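Local coordinates for protein putative NADH Oxidase (Clostridium acetobutylicum, PDB 3E10) that binds flavin mononucleotide and probably acts as an FMN-dependent oxidoreductase of the nitroreductase family, working as a two-subunit assembly, at residues Ile4-Arg8 against Leu101-Tyr106; Asn13-Val19 against Ser66-Leu72; Ala30-Pro35 against Ala95-Ile100; Asp108-Leu114 against Val141-Pro147. Residue numbers count along the deposited sequence, not the author numbering.

Overall arrangement
From the N terminus, helix 4-7 packs on the end of helix 89-106, so interaction 1 closes the longest loop, with 92 residues between its segments. Interactions 2 and 3 are nested inside that loop and cross one another: 13-19 meets 66-72, whereas 30-35 meets 95-100, and their centres lie 21 Å apart on opposite sides of the chain's centre. Interaction 4 opens after the others have closed, pairing strand 110-115 with strand 136-145. Helix 89-106 serves interactions 1 and 3 and packs on the strands of interaction 4. Ser143 OG joins interaction 4 to interaction 2 through Tyr14 and Ser66, and interactions 1 and 4 touch the same FMN.

Interaction 1 of 4, residues Ile4-Arg8 against Leu101-Tyr106; sequences IINNR and LLEAAY. With FMN (flavin mononucleotide), chain L; EDO (1,2-ethanediol), chain I.
Build 4-7 as a short helix, with Arg8 N bonded to Ile4 O at 3.0 Å, and let Arg8 leave it at phi/psi -58/125. Set it on helical 101-106 so that Ile4 CA lies 6.1 Å from Tyr106 CA and Arg8 CA 5.5 Å from Ala105 CA. Ile4 (mm) points toward the partner: its CG2 lies 3.2 Å from Leu102 O and 3.9 Å from Ala105 CB, and its CD1 3.6 Å from Tyr106 CA. Leu102 (mt) starts sideways, but its CD2 comes within 3.8 Å of Ile5 CA and 3.9 Å of Arg8 CB. Tyr106, chi1 t, leads its ring away. Arg8 takes chi1 t, chi2 -141° and chi3 p, placing its CD 3.8 Å from Leu101 CB while the guanidinium reaches the flavin phosphate: Arg8 NH1 to FMN O2P and Arg8 NH2 to FMN O1P, both 2.9 Å. This bidentate arginine-phosphate interaction is part of the FMN site. Arg8 NH2 also donates to Gln33 O of the second subunit, and Ile5 N to ethanediol O1 at 3.0 Å. Helix 21-32 packs against Glu103 and Ala104, strand 110-115 against Leu101 and Ala104, and Leu102 of the second subunit against Leu102.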
# COMPACT_ATOMS: atom_id res chain seq x y z
N ILE B 4 -11.48 2.08 10.13
CA ILE B 4 -11.42 1.98 8.69
C ILE B 4 -10.48 0.89 8.21
O ILE B 4 -10.78 0.22 7.23
CB ILE B 4 -11.07 3.36 8.10
CG1 ILE B 4 -12.13 4.40 8.48
CG2 ILE B 4 -10.92 3.30 6.67
CD1 ILE B 4 -13.56 4.04 8.09
N ILE B 5 -9.32 0.69 8.85
CA ILE B 5 -8.44 -0.39 8.43
C ILE B 5 -9.15 -1.74 8.56
O ILE B 5 -9.04 -2.57 7.67
CB ILE B 5 -7.09 -0.37 9.18
CG1 ILE B 5 -6.29 0.87 8.76
CG2 ILE B 5 -6.31 -1.69 9.00
CD1 ILE B 5 -4.94 1.14 9.53
N ASN B 6 -9.90 -1.97 9.65
CA ASN B 6 -10.62 -3.22 9.82
C ASN B 6 -11.80 -3.38 8.88
O ASN B 6 -12.15 -4.52 8.50
CB ASN B 6 -11.17 -3.33 11.25
CG ASN B 6 -10.12 -3.77 12.24
OD1 ASN B 6 -9.10 -4.32 11.89
ND2 ASN B 6 -10.39 -3.52 13.51
N ASN B 7 -12.48 -2.28 8.56
CA ASN B 7 -13.75 -2.36 7.84
C ASN B 7 -13.65 -2.21 6.33
O ASN B 7 -14.59 -2.52 5.63
CB ASN B 7 -14.74 -1.34 8.42
CG ASN B 7 -15.30 -1.78 9.77
OD1 ASN B 7 -15.93 -2.81 9.88
ND2 ASN B 7 -15.08 -0.97 10.79
N ARG B 8 -12.52 -1.71 5.83
CA ARG B 8 -12.36 -1.57 4.38
C ARG B 8 -12.53 -2.93 3.70
O ARG B 8 -11.80 -3.88 4.02
CB ARG B 8 -10.97 -1.06 4.09
CG ARG B 8 -10.62 -0.94 2.58
CD ARG B 8 -9.19 -1.35 2.25
NE ARG B 8 -8.87 -2.71 2.71
CZ ARG B 8 -9.23 -3.84 2.11
NH1 ARG B 8 -9.99 -3.82 1.03
NH2 ARG B 8 -8.88 -5.00 2.64
N LEU B 101 -8.28 3.39 -1.05
CA LEU B 101 -9.28 2.46 -0.57
C LEU B 101 -9.69 2.81 0.85
O LEU B 101 -10.87 2.70 1.20
CB LEU B 101 -8.74 1.04 -0.61
CG LEU B 101 -8.37 0.47 -1.98
CD1 LEU B 101 -7.81 -0.94 -1.78
CD2 LEU B 101 -9.55 0.49 -3.00
N LEU B 102 -8.73 3.14 1.71
CA LEU B 102 -9.07 3.49 3.08
C LEU B 102 -9.88 4.78 3.17
O LEU B 102 -10.85 4.86 3.93
CB LEU B 102 -7.81 3.57 3.93
CG LEU B 102 -7.07 2.24 4.13
CD1 LEU B 102 -5.70 2.51 4.73
CD2 LEU B 102 -7.89 1.24 4.99
N GLU B 103 -9.48 5.78 2.40
CA GLU B 103 -10.23 7.04 2.37
C GLU B 103 -11.65 6.79 1.85
O GLU B 103 -12.61 7.37 2.36
CB GLU B 103 -9.51 8.08 1.54
CG GLU B 103 -10.17 9.47 1.51
CD GLU B 103 -10.07 10.26 2.82
OE1 GLU B 103 -9.31 9.87 3.72
OE2 GLU B 103 -10.74 11.31 2.89
N ALA B 104 -11.79 5.92 0.85
CA ALA B 104 -13.13 5.60 0.36
C ALA B 104 -14.01 5.07 1.48
O ALA B 104 -15.15 5.56 1.67
CB ALA B 104 -13.05 4.61 -0.81
N ALA B 105 -13.50 4.10 2.23
CA ALA B 105 -14.26 3.53 3.35
C ALA B 105 -14.60 4.63 4.37
O ALA B 105 -15.74 4.68 4.89
CB ALA B 105 -13.51 2.37 3.97
N TYR B 106 -13.63 5.51 4.66
CA TYR B 106 -13.85 6.64 5.57
C TYR B 106 -15.03 7.52 5.13
O TYR B 106 -15.80 8.00 5.98
CB TYR B 106 -12.56 7.42 5.72
CG TYR B 106 -12.70 8.70 6.49
CD1 TYR B 106 -12.86 8.68 7.86
CD2 TYR B 106 -12.70 9.92 5.84
CE1 TYR B 106 -13.03 9.89 8.57
CE2 TYR B 106 -12.84 11.09 6.52
CZ TYR B 106 -12.99 11.08 7.87
OH TYR B 106 -13.16 12.29 8.52
N1 FMN L . -10.42 -7.64 -7.11
C2 FMN L . -11.10 -7.78 -8.28
O2 FMN L . -12.32 -7.97 -8.27
N3 FMN L . -10.42 -7.67 -9.47
C4 FMN L . -9.05 -7.53 -9.54
O4 FMN L . -8.48 -7.44 -10.65
C4A FMN L . -8.36 -7.37 -8.34
N5 FMN L . -7.01 -7.15 -8.37
C5A FMN L . -6.34 -6.93 -7.17
C6 FMN L . -4.97 -6.70 -7.21
C7 FMN L . -4.24 -6.48 -6.04
C7M FMN L . -2.79 -6.15 -6.11
C8 FMN L . -4.92 -6.47 -4.82
C8M FMN L . -4.21 -6.00 -3.54
C9 FMN L . -6.30 -6.70 -4.79
C9A FMN L . -7.02 -6.95 -5.95
N10 FMN L . -8.39 -7.22 -5.94
C10 FMN L . -9.08 -7.39 -7.13
C1' FMN L . -9.12 -7.21 -4.66
C2' FMN L . -8.88 -8.52 -3.91
O2' FMN L . -9.57 -9.62 -4.50
C3' FMN L . -9.36 -8.37 -2.46
O3' FMN L . -8.53 -7.42 -1.82
C4' FMN L . -9.37 -9.69 -1.66
O4' FMN L . -10.36 -10.58 -2.16
C5' FMN L . -9.62 -9.50 -0.16
O5' FMN L . -10.89 -8.89 0.09
P FMN L . -10.97 -7.46 0.81
O1P FMN L . -10.17 -7.53 2.08
O2P FMN L . -10.38 -6.44 -0.11
O3P FMN L . -12.44 -7.27 1.07
C1 EDO I . -7.40 2.94 11.61
O1 EDO I . -8.58 2.21 11.33
C2 EDO I . -7.13 2.89 13.11
O2 EDO I . -7.17 1.54 13.61

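Interaction 2 of 4, residues Asn13-Val19 against Ser66-Leu72; sequences NYKGKKV and SLKTAPL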
# COMPACT_ATOMS: atom_id res chain seq x y z
N ASN B 13 -20.00 -3.66 -6.54
CA ASN B 13 -21.32 -3.38 -7.09
C ASN B 13 -21.79 -2.09 -6.43
O ASN B 13 -21.67 -1.96 -5.22
CB ASN B 13 -22.22 -4.57 -6.76
CG ASN B 13 -23.56 -4.51 -7.44
OD1 ASN B 13 -23.70 -3.95 -8.53
ND2 ASN B 13 -24.56 -5.11 -6.81
N TYR B 14 -22.32 -1.16 -7.22
CA TYR B 14 -22.60 0.19 -6.77
C TYR B 14 -23.98 0.67 -7.18
O TYR B 14 -24.56 0.25 -8.20
CB TYR B 14 -21.58 1.20 -7.33
CG TYR B 14 -20.17 0.66 -7.25
CD1 TYR B 14 -19.48 0.70 -6.05
CD2 TYR B 14 -19.55 0.09 -8.34
CE1 TYR B 14 -18.21 0.16 -5.93
CE2 TYR B 14 -18.31 -0.46 -8.25
CZ TYR B 14 -17.62 -0.42 -7.06
OH TYR B 14 -16.35 -0.97 -7.04
N LYS B 15 -24.47 1.58 -6.37
CA LYS B 15 -25.63 2.41 -6.69
C LYS B 15 -25.34 3.33 -7.86
O LYS B 15 -24.19 3.55 -8.22
CB LYS B 15 -26.02 3.25 -5.46
CG LYS B 15 -26.35 2.40 -4.24
CD LYS B 15 -26.88 3.19 -3.08
CE LYS B 15 -27.56 2.27 -2.06
NZ LYS B 15 -27.73 2.90 -0.73
N GLY B 16 -26.38 3.92 -8.44
CA GLY B 16 -26.17 4.88 -9.53
C GLY B 16 -25.70 6.26 -9.08
O GLY B 16 -25.19 7.02 -9.89
N LYS B 17 -25.88 6.57 -7.80
CA LYS B 17 -25.55 7.86 -7.24
C LYS B 17 -24.12 8.27 -7.58
O LYS B 17 -23.19 7.51 -7.37
CB LYS B 17 -25.72 7.80 -5.71
CG LYS B 17 -25.36 9.07 -4.95
CD LYS B 17 -25.71 8.99 -3.47
CE LYS B 17 -25.48 10.34 -2.77
NZ LYS B 17 -26.25 11.49 -3.37
N LYS B 18 -23.96 9.49 -8.06
CA LYS B 18 -22.63 10.01 -8.34
C LYS B 18 -21.84 10.25 -7.06
O LYS B 18 -22.39 10.57 -6.01
CB LYS B 18 -22.72 11.32 -9.17
CG LYS B 18 -23.56 11.18 -10.43
CD LYS B 18 -23.11 10.01 -11.29
CE LYS B 18 -23.81 9.99 -12.65
NZ LYS B 18 -23.38 8.81 -13.47
N VAL B 19 -20.52 10.11 -7.16
CA VAL B 19 -19.65 10.42 -6.04
C VAL B 19 -19.44 11.93 -6.06
O VAL B 19 -19.04 12.50 -7.08
CB VAL B 19 -18.30 9.69 -6.14
CG1 VAL B 19 -17.41 10.08 -5.00
CG2 VAL B 19 -18.51 8.14 -6.16
N SER B 66 -16.75 -4.77 -11.97
CA SER B 66 -17.26 -3.72 -11.08
C SER B 66 -17.46 -2.40 -11.80
O SER B 66 -18.29 -1.58 -11.39
CB SER B 66 -16.33 -3.53 -9.89
OG SER B 66 -15.02 -3.19 -10.31
N LEU B 67 -16.69 -2.16 -12.85
CA LEU B 67 -16.77 -0.90 -13.55
C LEU B 67 -18.11 -0.75 -14.27
O LEU B 67 -18.52 0.36 -14.60
CB LEU B 67 -15.62 -0.76 -14.54
CG LEU B 67 -14.26 -0.50 -13.88
CD1 LEU B 67 -13.12 -0.79 -14.85
CD2 LEU B 67 -14.24 0.95 -13.37
N LYS B 68 -18.81 -1.85 -14.51
CA LYS B 68 -20.08 -1.76 -15.22
C LYS B 68 -21.17 -1.03 -14.45
O LYS B 68 -22.13 -0.54 -15.06
CB LYS B 68 -20.56 -3.15 -15.65
CG LYS B 68 -19.59 -3.83 -16.62
CD LYS B 68 -20.14 -5.15 -17.10
CE LYS B 68 -19.18 -5.82 -18.06
NZ LYS B 68 -18.76 -4.94 -19.19
N THR B 69 -21.04 -0.96 -13.13
CA THR B 69 -21.97 -0.17 -12.31
C THR B 69 -21.34 1.03 -11.63
O THR B 69 -22.04 1.85 -11.02
CB THR B 69 -22.72 -1.02 -11.28
OG1 THR B 69 -21.78 -1.55 -10.34
CG2 THR B 69 -23.53 -2.19 -11.94
N ALA B 70 -20.02 1.19 -11.73
CA ALA B 70 -19.33 2.23 -10.99
C ALA B 70 -19.62 3.61 -11.57
O ALA B 70 -19.50 3.79 -12.78
CB ALA B 70 -17.80 1.98 -11.01
N PRO B 71 -20.00 4.58 -10.72
CA PRO B 71 -20.09 5.95 -11.19
C PRO B 71 -18.77 6.72 -11.24
O PRO B 71 -18.75 7.86 -11.72
CB PRO B 71 -20.96 6.61 -10.13
CG PRO B 71 -20.57 5.87 -8.86
CD PRO B 71 -20.49 4.46 -9.33
N LEU B 72 -17.70 6.10 -10.73
CA LEU B 72 -16.40 6.74 -10.70
C LEU B 72 -15.35 5.67 -10.92
O LEU B 72 -15.44 4.58 -10.35
CB LEU B 72 -16.14 7.38 -9.33
CG LEU B 72 -14.78 8.06 -9.08
CD1 LEU B 72 -14.58 9.24 -10.00
CD2 LEU B 72 -14.69 8.50 -7.62
O HOH W 1 -20.68 8.74 -13.41
O HOH W 2 -19.28 9.90 -9.78
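Asn13 begins the segment, its ND2 held by Asn149. Tyr14 N makes the direct hydrogen bond between the segments, to Thr69 OG1 at 3.2 Å. The Tyr14 side chain, chi1 -44°, lies along the turn: Ser66 O is 3.3 Å from Tyr14 CE2 at the ring edge, Ala70 CB is 3.7 Å from Tyr14 CD2, and Pro71 CD is 4.0 Å from Tyr14 CB. Its OH is bonded to Ser143 OG, as is Ser66 OG. Lys15, Gly16 and Lys17 then round the exposed bend over Pro71, Lys17 O lying 3.4 Å from Pro71 CG. Lys18 folds its mm stem back, so one water links its NZ to Pro71 O, at 2.7 Å from each. A second, 2.9 Å from both Val19 N and Pro71 O, closes the pairing, while Val19 CG2 packs 4.0 Å from Leu72 CB. The loop before helix 21-32 thus joins the lead-in to strand 72-79 by apolar contact around Tyr14, Pro71 and Val19, one direct hydrogen bond from Tyr14 N, and water at the Pro71 carbonyl.

Interaction 3 of 4, residues Ala30-Pro35 against Ala95-Ile100; sequences AAMQAP and AAAENI. With FMN (flavin mononucleotide), chain C.
A close, alanine-lined approach of the C-terminal part of helix 21-32 and the segment after it to helix 89-106 lies at the subunit interface and ends at an FMN pocket. Build 95-100 as helix, with Ile100 N to Ala96 O at 3.0 Å, and 30-31 as helix continuing from residue 21; bond Gln33 N to Ala30 O (3.2 Å) and Ala34 N to Ala31 O (3.1 Å), then extend Ala34 and Pro35 (phi/psi -65/151 and -68/160). Ala31 CA and Ala96 CA stand 4.3 Å apart, Ala31 O 3.5 Å from Ala96 CB. Ala31 CB touches Ile100 CG1 (mt) at 3.5 Å, and Ala34 CB sits 3.5 Å from Ala96 N. Asn99 (chi1 -81°, chi2 9°), its CB directed toward 30-35, donates from ND2 to Ala30 O at 2.9 Å and to a water at 3.1 Å that lies 2.8 Å from Gln33 O. Pro35 CD rests 4.1 Å from Ala95 CB, and Pro35 CB approaches FMN O3' to 3.2 Å. Arg8 of the second subunit hydrogen-bonds both Gln33 O and this FMN. Small side chains are consistent with the close spacing, while the Asn99 amide gives Ala30 O a second donor beside Gln33 N and reaches Gln33 O through water.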
# COMPACT_ATOMS: atom_id res chain seq x y z
N ALA B 30 -5.79 11.78 -0.59
CA ALA B 30 -5.32 10.64 0.21
C ALA B 30 -4.22 9.88 -0.54
O ALA B 30 -3.18 9.54 0.04
CB ALA B 30 -6.46 9.69 0.60
N ALA B 31 -4.43 9.64 -1.83
CA ALA B 31 -3.44 8.96 -2.67
C ALA B 31 -2.09 9.66 -2.60
O ALA B 31 -1.03 9.04 -2.44
CB ALA B 31 -3.93 8.92 -4.11
N MSE B 32 -2.13 10.99 -2.71
CA MSE B 32 -0.90 11.78 -2.83
C MSE B 32 -0.17 11.99 -1.51
O MSE B 32 0.93 12.53 -1.51
CB MSE B 32 -1.13 13.09 -3.57
CG MSE B 32 -1.58 12.81 -4.98
SE MSE B 32 -1.55 14.35 -6.16
CE MSE B 32 -3.42 14.35 -6.73
N GLN B 33 -0.77 11.57 -0.39
CA GLN B 33 -0.09 11.51 0.90
C GLN B 33 0.66 10.22 1.14
O GLN B 33 1.27 10.05 2.20
CB GLN B 33 -1.10 11.73 2.04
CG GLN B 33 -1.70 13.10 2.09
CD GLN B 33 -0.70 14.22 2.19
OE1 GLN B 33 -0.67 15.11 1.33
NE2 GLN B 33 0.14 14.18 3.22
N ALA B 34 0.67 9.30 0.19
CA ALA B 34 1.38 8.04 0.37
C ALA B 34 2.88 8.23 0.48
O ALA B 34 3.45 9.18 -0.08
CB ALA B 34 1.04 7.08 -0.76
N PRO B 35 3.52 7.31 1.20
CA PRO B 35 4.96 7.30 1.17
C PRO B 35 5.43 6.88 -0.22
O PRO B 35 4.68 6.26 -0.99
CB PRO B 35 5.33 6.25 2.22
CG PRO B 35 4.20 5.29 2.15
CD PRO B 35 2.97 6.19 1.98
N ALA B 95 0.96 1.75 -2.25
CA ALA B 95 0.68 2.51 -1.03
C ALA B 95 -0.37 3.59 -1.31
O ALA B 95 -1.26 3.82 -0.49
CB ALA B 95 2.00 3.12 -0.50
N ALA B 96 -0.26 4.27 -2.46
CA ALA B 96 -1.26 5.24 -2.89
C ALA B 96 -2.65 4.60 -3.06
O ALA B 96 -3.67 5.14 -2.63
CB ALA B 96 -0.82 5.95 -4.17
N ALA B 97 -2.67 3.42 -3.69
CA ALA B 97 -3.94 2.71 -3.89
C ALA B 97 -4.60 2.38 -2.56
O ALA B 97 -5.80 2.58 -2.38
CB ALA B 97 -3.69 1.41 -4.69
N GLU B 98 -3.80 1.89 -1.61
CA GLU B 98 -4.32 1.52 -0.31
C GLU B 98 -4.86 2.77 0.38
O GLU B 98 -5.90 2.70 1.02
CB GLU B 98 -3.26 0.80 0.54
CG GLU B 98 -3.75 0.35 1.94
CD GLU B 98 -4.91 -0.66 1.94
OE1 GLU B 98 -5.40 -1.03 0.86
OE2 GLU B 98 -5.35 -1.06 3.06
N ASN B 99 -4.16 3.90 0.25
CA ASN B 99 -4.71 5.12 0.83
C ASN B 99 -6.08 5.48 0.23
O ASN B 99 -6.99 5.95 0.93
CB ASN B 99 -3.77 6.30 0.67
CG ASN B 99 -2.68 6.34 1.72
OD1 ASN B 99 -2.48 5.39 2.50
ND2 ASN B 99 -1.95 7.46 1.73
N ILE B 100 -6.20 5.35 -1.09
CA ILE B 100 -7.53 5.59 -1.72
C ILE B 100 -8.60 4.69 -1.15
O ILE B 100 -9.71 5.13 -0.85
CB ILE B 100 -7.45 5.47 -3.27
CG1 ILE B 100 -6.51 6.55 -3.87
CG2 ILE B 100 -8.82 5.51 -3.89
CD1 ILE B 100 -6.21 6.33 -5.34
N1 FMN C . 13.09 5.66 3.99
C2 FMN C . 14.36 5.37 4.42
O2 FMN C . 14.89 6.05 5.30
N3 FMN C . 15.04 4.27 3.96
C4 FMN C . 14.55 3.47 2.95
O4 FMN C . 15.19 2.47 2.58
C4A FMN C . 13.24 3.75 2.50
N5 FMN C . 12.66 2.96 1.54
C5A FMN C . 11.37 3.21 1.11
C6 FMN C . 10.78 2.39 0.16
C7 FMN C . 9.49 2.60 -0.28
C7M FMN C . 8.90 1.66 -1.32
C8 FMN C . 8.75 3.65 0.25
C8M FMN C . 7.28 3.72 -0.05
C9 FMN C . 9.33 4.48 1.22
C9A FMN C . 10.64 4.28 1.66
N10 FMN C . 11.25 5.13 2.58
C10 FMN C . 12.53 4.84 3.02
C1' FMN C . 10.50 6.30 3.16
C2' FMN C . 10.47 7.46 2.15
O2' FMN C . 11.74 8.11 2.07
C3' FMN C . 9.37 8.43 2.53
O3' FMN C . 8.11 7.77 2.39
C4' FMN C . 9.38 9.74 1.70
O4' FMN C . 10.54 10.51 1.92
C5' FMN C . 8.15 10.59 1.98
O5' FMN C . 8.13 11.04 3.32
P FMN C . 6.87 10.64 4.24
O1P FMN C . 6.91 9.13 4.43
O2P FMN C . 7.10 11.39 5.53
O3P FMN C . 5.59 11.09 3.54
O HOH W 3 -0.28 8.70 4.05

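Interaction 4 of 4, residues Asp108-Leu114 against Val141-Pro147; sequences DLGAVWL and VISVGYP. With FMN (flavin mononucleotide), chain L.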
# COMPACT_ATOMS: atom_id res chain seq x y z
N ASP B 108 -17.64 6.55 3.44
CA ASP B 108 -18.85 5.76 3.27
C ASP B 108 -19.06 5.32 1.83
O ASP B 108 -20.17 5.01 1.39
CB ASP B 108 -20.09 6.51 3.81
CG ASP B 108 -19.95 6.90 5.27
OD1 ASP B 108 -19.64 6.03 6.09
OD2 ASP B 108 -20.14 8.09 5.58
N LEU B 109 -17.95 5.23 1.09
CA LEU B 109 -17.94 4.75 -0.28
C LEU B 109 -17.44 3.31 -0.28
O LEU B 109 -16.76 2.87 0.66
CB LEU B 109 -17.03 5.61 -1.14
CG LEU B 109 -17.45 7.06 -1.34
CD1 LEU B 109 -16.31 7.80 -2.00
CD2 LEU B 109 -18.71 7.14 -2.17
N GLY B 110 -17.77 2.59 -1.35
CA GLY B 110 -17.16 1.31 -1.64
C GLY B 110 -16.18 1.45 -2.79
O GLY B 110 -16.34 2.31 -3.68
N ALA B 111 -15.14 0.64 -2.77
CA ALA B 111 -14.18 0.62 -3.84
C ALA B 111 -13.55 -0.75 -3.94
O ALA B 111 -13.58 -1.53 -3.01
CB ALA B 111 -13.12 1.70 -3.60
N VAL B 112 -12.96 -1.03 -5.10
CA VAL B 112 -12.12 -2.21 -5.26
C VAL B 112 -10.92 -1.86 -6.16
O VAL B 112 -11.04 -1.14 -7.15
CB VAL B 112 -12.92 -3.43 -5.82
CG1 VAL B 112 -13.55 -3.12 -7.19
CG2 VAL B 112 -12.01 -4.67 -5.91
N TRP B 113 -9.78 -2.42 -5.78
CA TRP B 113 -8.54 -2.37 -6.56
C TRP B 113 -8.64 -3.39 -7.67
O TRP B 113 -8.86 -4.58 -7.41
CB TRP B 113 -7.40 -2.70 -5.60
CG TRP B 113 -6.00 -2.69 -6.06
CD1 TRP B 113 -5.50 -2.91 -7.31
CD2 TRP B 113 -4.87 -2.51 -5.20
NE1 TRP B 113 -4.12 -2.85 -7.28
CE2 TRP B 113 -3.71 -2.65 -5.99
CE3 TRP B 113 -4.74 -2.24 -3.84
CZ2 TRP B 113 -2.43 -2.50 -5.45
CZ3 TRP B 113 -3.49 -2.15 -3.29
CH2 TRP B 113 -2.35 -2.29 -4.10
N LEU B 114 -8.50 -2.90 -8.90
CA LEU B 114 -8.51 -3.75 -10.10
C LEU B 114 -7.08 -3.80 -10.64
O LEU B 114 -6.60 -2.84 -11.24
CB LEU B 114 -9.51 -3.21 -11.11
CG LEU B 114 -10.96 -3.02 -10.59
CD1 LEU B 114 -11.82 -2.36 -11.69
CD2 LEU B 114 -11.58 -4.30 -10.08
N VAL B 141 -6.63 0.15 -11.78
CA VAL B 141 -7.84 0.97 -11.80
C VAL B 141 -8.56 0.72 -10.49
O VAL B 141 -8.61 -0.41 -10.02
CB VAL B 141 -8.76 0.63 -12.97
CG1 VAL B 141 -10.04 1.47 -12.93
CG2 VAL B 141 -8.04 0.75 -14.33
N ILE B 142 -9.11 1.79 -9.89
CA ILE B 142 -9.97 1.66 -8.70
C ILE B 142 -11.39 2.09 -9.10
O ILE B 142 -11.59 3.21 -9.57
CB ILE B 142 -9.43 2.46 -7.52
CG1 ILE B 142 -8.04 1.93 -7.10
CG2 ILE B 142 -10.40 2.37 -6.31
CD1 ILE B 142 -7.33 2.73 -6.11
N SER B 143 -12.34 1.17 -8.99
CA SER B 143 -13.74 1.52 -9.22
C SER B 143 -14.30 1.94 -7.87
O SER B 143 -13.95 1.36 -6.83
CB SER B 143 -14.54 0.38 -9.83
OG SER B 143 -14.48 -0.74 -9.04
N VAL B 144 -15.15 2.96 -7.87
CA VAL B 144 -15.63 3.59 -6.65
C VAL B 144 -17.12 3.93 -6.84
O VAL B 144 -17.55 4.36 -7.91
CB VAL B 144 -14.87 4.91 -6.36
CG1 VAL B 144 -15.33 5.52 -5.03
CG2 VAL B 144 -13.36 4.70 -6.31
N GLY B 145 -17.90 3.78 -5.77
CA GLY B 145 -19.30 4.20 -5.75
C GLY B 145 -19.93 3.95 -4.40
O GLY B 145 -19.29 3.43 -3.51
N TYR B 146 -21.19 4.31 -4.23
CA TYR B 146 -21.91 3.95 -3.03
C TYR B 146 -22.28 2.46 -3.12
O TYR B 146 -22.77 1.99 -4.15
CB TYR B 146 -23.16 4.84 -2.84
CG TYR B 146 -22.75 6.23 -2.36
CD1 TYR B 146 -22.43 6.45 -1.04
CD2 TYR B 146 -22.54 7.26 -3.25
CE1 TYR B 146 -21.98 7.68 -0.61
CE2 TYR B 146 -22.11 8.51 -2.82
CZ TYR B 146 -21.83 8.71 -1.50
OH TYR B 146 -21.40 9.96 -1.06
N PRO B 147 -22.02 1.70 -2.07
CA PRO B 147 -22.27 0.26 -2.16
C PRO B 147 -23.73 -0.12 -2.41
O PRO B 147 -24.61 0.49 -1.85
CB PRO B 147 -21.83 -0.25 -0.79
CG PRO B 147 -20.86 0.74 -0.31
CD PRO B 147 -21.40 2.07 -0.79
N1 FMN L . -10.42 -7.64 -7.11
C2 FMN L . -11.10 -7.78 -8.28
O2 FMN L . -12.32 -7.97 -8.27
N3 FMN L . -10.42 -7.67 -9.47
C4 FMN L . -9.05 -7.53 -9.54
O4 FMN L . -8.48 -7.44 -10.65
C4A FMN L . -8.36 -7.37 -8.34
N5 FMN L . -7.01 -7.15 -8.37
C5A FMN L . -6.34 -6.93 -7.17
C6 FMN L . -4.97 -6.70 -7.21
C7 FMN L . -4.24 -6.48 -6.04
C7M FMN L . -2.79 -6.15 -6.11
C8 FMN L . -4.92 -6.47 -4.82
C8M FMN L . -4.21 -6.00 -3.54
C9 FMN L . -6.30 -6.70 -4.79
C9A FMN L . -7.02 -6.95 -5.95
N10 FMN L . -8.39 -7.22 -5.94
C10 FMN L . -9.08 -7.39 -7.13
C1' FMN L . -9.12 -7.21 -4.66
C2' FMN L . -8.88 -8.52 -3.91
O2' FMN L . -9.57 -9.62 -4.50
C3' FMN L . -9.36 -8.37 -2.46
O3' FMN L . -8.53 -7.42 -1.82
C4' FMN L . -9.37 -9.69 -1.66
O4' FMN L . -10.36 -10.58 -2.16
C5' FMN L . -9.62 -9.50 -0.16
O5' FMN L . -10.89 -8.89 0.09
P FMN L . -10.97 -7.46 0.81
O1P FMN L . -10.17 -7.53 2.08
O2P FMN L . -10.38 -6.44 -0.11
O3P FMN L . -12.44 -7.27 1.07
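Val141 opens an antiparallel pairing, the strand directions 161° apart and the axes 4.8 Å apart. It forms a hydrogen-bonded pair with Leu114: Leu114 N to Val141 O is 2.7 Å and Val141 N to Leu114 O 3.0 Å. Ile142, a non-hydrogen-bonded partner of Trp113, sends its CG2 to 3.9 Å from Ala111 CB. Ser143 pairs with Val112 (Val112 N to Ser143 O, 3.1 Å; Ser143 N to Val112 O, 3.2 Å), its OG being bonded to Tyr14. Val144 faces Ala111, and Gly145 completes the pairing with Gly110 N to Gly145 O at 2.8 Å. Tyr146 takes Leu109 CD2 over its ring, a CH-pi contact 3.6 Å from the centroid. Pro147 CD lies 3.7 Å from Gly110 N. Strand 110-115 lines the FMN pocket: Val112 CG2 is 3.6 Å from FMN N1 and Leu114 CD2 3.6 Å from FMN N3. In the antiparallel sheet of this nitroreductase-family chain, 110-115 is an edge strand, 136-145 lies between it and 72-79, and helix 89-106 covers the face bearing Ala111 and Trp113.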